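Local coordinates for outer membrane protein SusF (Bacteroides thetaiotaomicron, PDB 4FE9), which binds starch at the cell surface through its carbohydrate-binding modules, before the glycan is transported into the periplasm for degradation, at residues I438-N443 with L460-G465. Sequence-based numbering, arbitrary orientation.
Sequences IAYRGN and LNFGNG. With EDO (1,2-ethanediol), chain F.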
ATOM      1  N   ILE A 438      26.613  -2.355 -22.152  1.00 22.10           N
ATOM      2  CA  ILE A 438      26.105  -2.790 -20.847  1.00 19.20           C
ATOM      3  C   ILE A 438      25.056  -3.866 -21.045  1.00 16.63           C
ATOM      4  O   ILE A 438      24.161  -3.692 -21.848  1.00 15.01           O
ATOM      5  CB  ILE A 438      25.521  -1.629 -20.033  1.00 19.71           C
ATOM      6  CG1 ILE A 438      26.530  -0.477 -19.974  1.00 20.13           C
ATOM      7  CG2 ILE A 438      25.199  -2.110 -18.618  1.00 18.49           C
ATOM      8  CD1 ILE A 438      26.166   0.630 -18.988  1.00 24.00           C
ATOM      9  N   ALA A 439      25.345  -5.065 -20.532  1.00 14.98           N
ATOM     10  CA  ALA A 439      24.381  -6.189 -20.564  1.00 13.98           C
ATOM     11  C   ALA A 439      23.793  -6.399 -19.181  1.00 13.53           C
ATOM     12  O   ALA A 439      24.480  -6.896 -18.267  1.00 12.53           O
ATOM     13  CB  ALA A 439      25.068  -7.477 -21.029  1.00 14.28           C
ATOM     14  N   TYR A 440      22.505  -6.114 -19.054  1.00 11.54           N
ATOM     15  CA  TYR A 440      21.809  -6.316 -17.810  1.00 10.38           C
ATOM     16  C   TYR A 440      21.413  -7.779 -17.639  1.00 10.21           C
ATOM     17  O   TYR A 440      20.716  -8.353 -18.511  1.00  9.01           O
ATOM     18  CB  TYR A 440      20.554  -5.441 -17.770  1.00  8.36           C
ATOM     19  CG  TYR A 440      20.863  -3.975 -17.790  1.00 13.19           C
ATOM     20  CD1 TYR A 440      21.323  -3.339 -16.657  1.00 15.29           C
ATOM     21  CD2 TYR A 440      20.838  -3.251 -18.990  1.00 17.79           C
ATOM     22  CE1 TYR A 440      21.690  -2.006 -16.685  1.00 21.53           C
ATOM     23  CE2 TYR A 440      21.209  -1.914 -19.030  1.00 20.84           C
ATOM     24  CZ  TYR A 440      21.587  -1.283 -17.863  1.00 26.55           C
ATOM     25  OH  TYR A 440      21.904   0.075 -17.864  1.00 29.16           O
ATOM     26  N   ARG A 441      21.583  -8.279 -16.424  1.00  9.24           N
ATOM     27  CA  ARG A 441      21.139  -9.634 -16.126  1.00  9.48           C
ATOM     28  C   ARG A 441      19.622  -9.717 -16.220  1.00  9.71           C
ATOM     29  O   ARG A 441      19.078 -10.644 -16.815  1.00 10.50           O
ATOM     30  CB  ARG A 441      21.619 -10.090 -14.745  1.00  8.64           C
ATOM     31  CG  ARG A 441      20.930 -11.389 -14.273  1.00  6.91           C
ATOM     32  CD  ARG A 441      21.731 -12.074 -13.170  1.00  2.59           C
ATOM     33  NE  ARG A 441      20.987 -13.229 -12.642  1.00  7.59           N
ATOM     34  CZ  ARG A 441      21.366 -13.950 -11.597  1.00  8.59           C
ATOM     35  NH1 ARG A 441      20.716 -15.085 -11.302  1.00  3.21           N
ATOM     36  NH2 ARG A 441      22.477 -13.616 -10.931  1.00  2.00           N
ATOM     37  N   GLY A 442      18.927  -8.765 -15.595  1.00 10.18           N
ATOM     38  CA  GLY A 442      17.492  -8.762 -15.625  1.00  9.77           C
ATOM     39  C   GLY A 442      16.912  -9.997 -14.940  1.00 10.76           C
ATOM     40  O   GLY A 442      17.427 -10.426 -13.895  1.00 10.60           O
ATOM     41  N   ASN A 443      15.972 -10.662 -15.621  1.00  9.23           N
ATOM     42  CA  ASN A 443      15.397 -11.940 -15.135  1.00 11.26           C
ATOM     43  C   ASN A 443      16.197 -13.201 -15.419  1.00 11.14           C
ATOM     44  O   ASN A 443      15.707 -14.308 -15.155  1.00 11.86           O
ATOM     45  CB  ASN A 443      13.976 -12.137 -15.658  1.00  9.55           C
ATOM     46  CG  ASN A 443      13.007 -11.200 -15.023  1.00 14.89           C
ATOM     47  OD1 ASN A 443      12.968 -11.065 -13.790  1.00 20.23           O
ATOM     48  ND2 ASN A 443      12.252 -10.488 -15.845  1.00 15.95           N
ATOM     49  N   LEU A 460      31.431   2.960 -17.381  1.00 28.83           N
ATOM     50  CA  LEU A 460      30.040   2.811 -17.816  1.00 27.95           C
ATOM     51  C   LEU A 460      29.469   4.107 -18.319  1.00 28.44           C
ATOM     52  O   LEU A 460      29.387   5.093 -17.576  1.00 28.76           O
ATOM     53  CB  LEU A 460      29.163   2.296 -16.670  1.00 28.07           C
ATOM     54  CG  LEU A 460      29.635   1.050 -15.932  1.00 28.92           C
ATOM     55  CD1 LEU A 460      28.952   0.940 -14.588  1.00 23.92           C
ATOM     56  CD2 LEU A 460      29.361  -0.175 -16.775  1.00 23.93           C
ATOM     57  N   ASN A 461      28.945   4.079 -19.526  1.00 27.83           N
ATOM     58  CA  ASN A 461      28.129   5.156 -20.001  1.00 29.35           C
ATOM     59  C   ASN A 461      26.670   4.753 -20.056  1.00 28.44           C
ATOM     60  O   ASN A 461      26.221   4.161 -21.029  1.00 28.37           O
ATOM     61  CB  ASN A 461      28.600   5.600 -21.383  1.00 29.58           C
ATOM     62  CG  ASN A 461      27.937   6.875 -21.839  1.00 32.12           C
ATOM     63  OD1 ASN A 461      26.758   7.114 -21.557  1.00 30.30           O
ATOM     64  ND2 ASN A 461      28.651   7.649 -22.646  1.00 37.34           N
ATOM     65  N   PHE A 462      25.917   5.113 -19.025  1.00 28.81           N
ATOM     66  CA  PHE A 462      24.531   4.701 -18.945  1.00 29.11           C
ATOM     67  C   PHE A 462      23.685   5.403 -19.946  1.00 29.89           C
ATOM     68  O   PHE A 462      22.673   4.872 -20.382  1.00 30.38           O
ATOM     69  CB  PHE A 462      23.974   4.916 -17.554  1.00 29.32           C
ATOM     70  CG  PHE A 462      24.424   3.915 -16.574  1.00 24.51           C
ATOM     71  CD1 PHE A 462      23.884   2.639 -16.575  1.00 18.41           C
ATOM     72  CD2 PHE A 462      25.305   4.265 -15.570  1.00 23.79           C
ATOM     73  CE1 PHE A 462      24.294   1.701 -15.644  1.00 16.60           C
ATOM     74  CE2 PHE A 462      25.691   3.351 -14.609  1.00 21.90           C
ATOM     75  CZ  PHE A 462      25.172   2.062 -14.633  1.00 15.11           C
ATOM     76  N   GLY A 463      24.116   6.590 -20.365  1.00 31.20           N
ATOM     77  CA  GLY A 463      23.398   7.325 -21.416  1.00 31.61           C
ATOM     78  C   GLY A 463      23.491   6.591 -22.736  1.00 32.94           C
ATOM     79  O   GLY A 463      22.544   6.561 -23.516  1.00 32.25           O
ATOM     80  N   ASN A 464      24.661   6.012 -22.987  1.00 32.95           N
ATOM     81  CA  ASN A 464      24.933   5.305 -24.237  1.00 34.25           C
ATOM     82  C   ASN A 464      24.490   3.845 -24.165  1.00 33.33           C
ATOM     83  O   ASN A 464      24.002   3.285 -25.147  1.00 33.88           O
ATOM     84  CB  ASN A 464      26.422   5.348 -24.537  1.00 32.43           C
ATOM     85  CG  ASN A 464      26.755   6.330 -25.583  1.00 39.24           C
ATOM     86  OD1 ASN A 464      27.684   6.125 -26.367  1.00 53.84           O
ATOM     87  ND2 ASN A 464      25.993   7.423 -25.636  1.00 48.20           N
ATOM     88  N   GLY A 465      24.707   3.232 -23.005  1.00 32.81           N
ATOM     89  CA  GLY A 465      24.519   1.801 -22.847  1.00 31.85           C
ATOM     90  C   GLY A 465      25.786   1.061 -23.200  1.00 31.20           C
ATOM     91  O   GLY A 465      25.744  -0.098 -23.616  1.00 31.35           O
TER
HETATM   92  C1  EDO F 511      19.490   2.378 -17.821  1.00 22.40           C
HETATM   93  O1  EDO F 511      20.003   2.096 -16.512  1.00 17.80           O
HETATM   94  C2  EDO F 511      18.241   1.551 -18.004  1.00 21.91           C
HETATM   95  O2  EDO F 511      17.747   1.749 -19.330  1.00 35.88           O
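Leu460 meets Ile438 through methyl groups, its CD2 lying 4.0 Å from CD1 of the isoleucine, with the two side chains crossing at about a right angle. Leu460 also touches Phe431 and Ile433 of strand 430-434, the antiparallel neighbour of strand 437-440. At Asn461 the strand gives way to a turn: its side-chain OD1 accepts a hydrogen bond from Asn464 N (2.8 Å), and its carbonyl O takes one from Gly465 N. Phe462 rides on this turn and presents its ring edge to Tyr440 OH, which sits in the plane of that ring, 3.5 Å from Phe462 CD1. Ile438 CD1 approaches the same carbon obliquely at 3.9 Å. The tyrosine hydroxyl also accepts a hydrogen bond from O1 of a 1,2-ethanediol, probably left from crystallisation. Ile438 serves both aromatic rings: its CG2, anti to the backbone N, lies over one face of Tyr440 toward the rim, and its CG1 branch leads CD1 to Leu460 and Phe462. An alanine here would probably open a gap beside Leu460 and Phe462 and leave one face of the Tyr440 ring without its CG2 cover. Gly465 ends the turn at positive phi (88°), where a side chain would jam against the carbonyl O of Asn464; its own O receives Ile438 N at 2.8 Å in a nearly straight bond (166°), the donor standing above the carbonyl plane. An Asx motif at Asn461 shapes the turn joining antiparallel strands 458-461 and 466-469, and this turn packs on strand 437-440 of another sheet in the third carbohydrate-binding module.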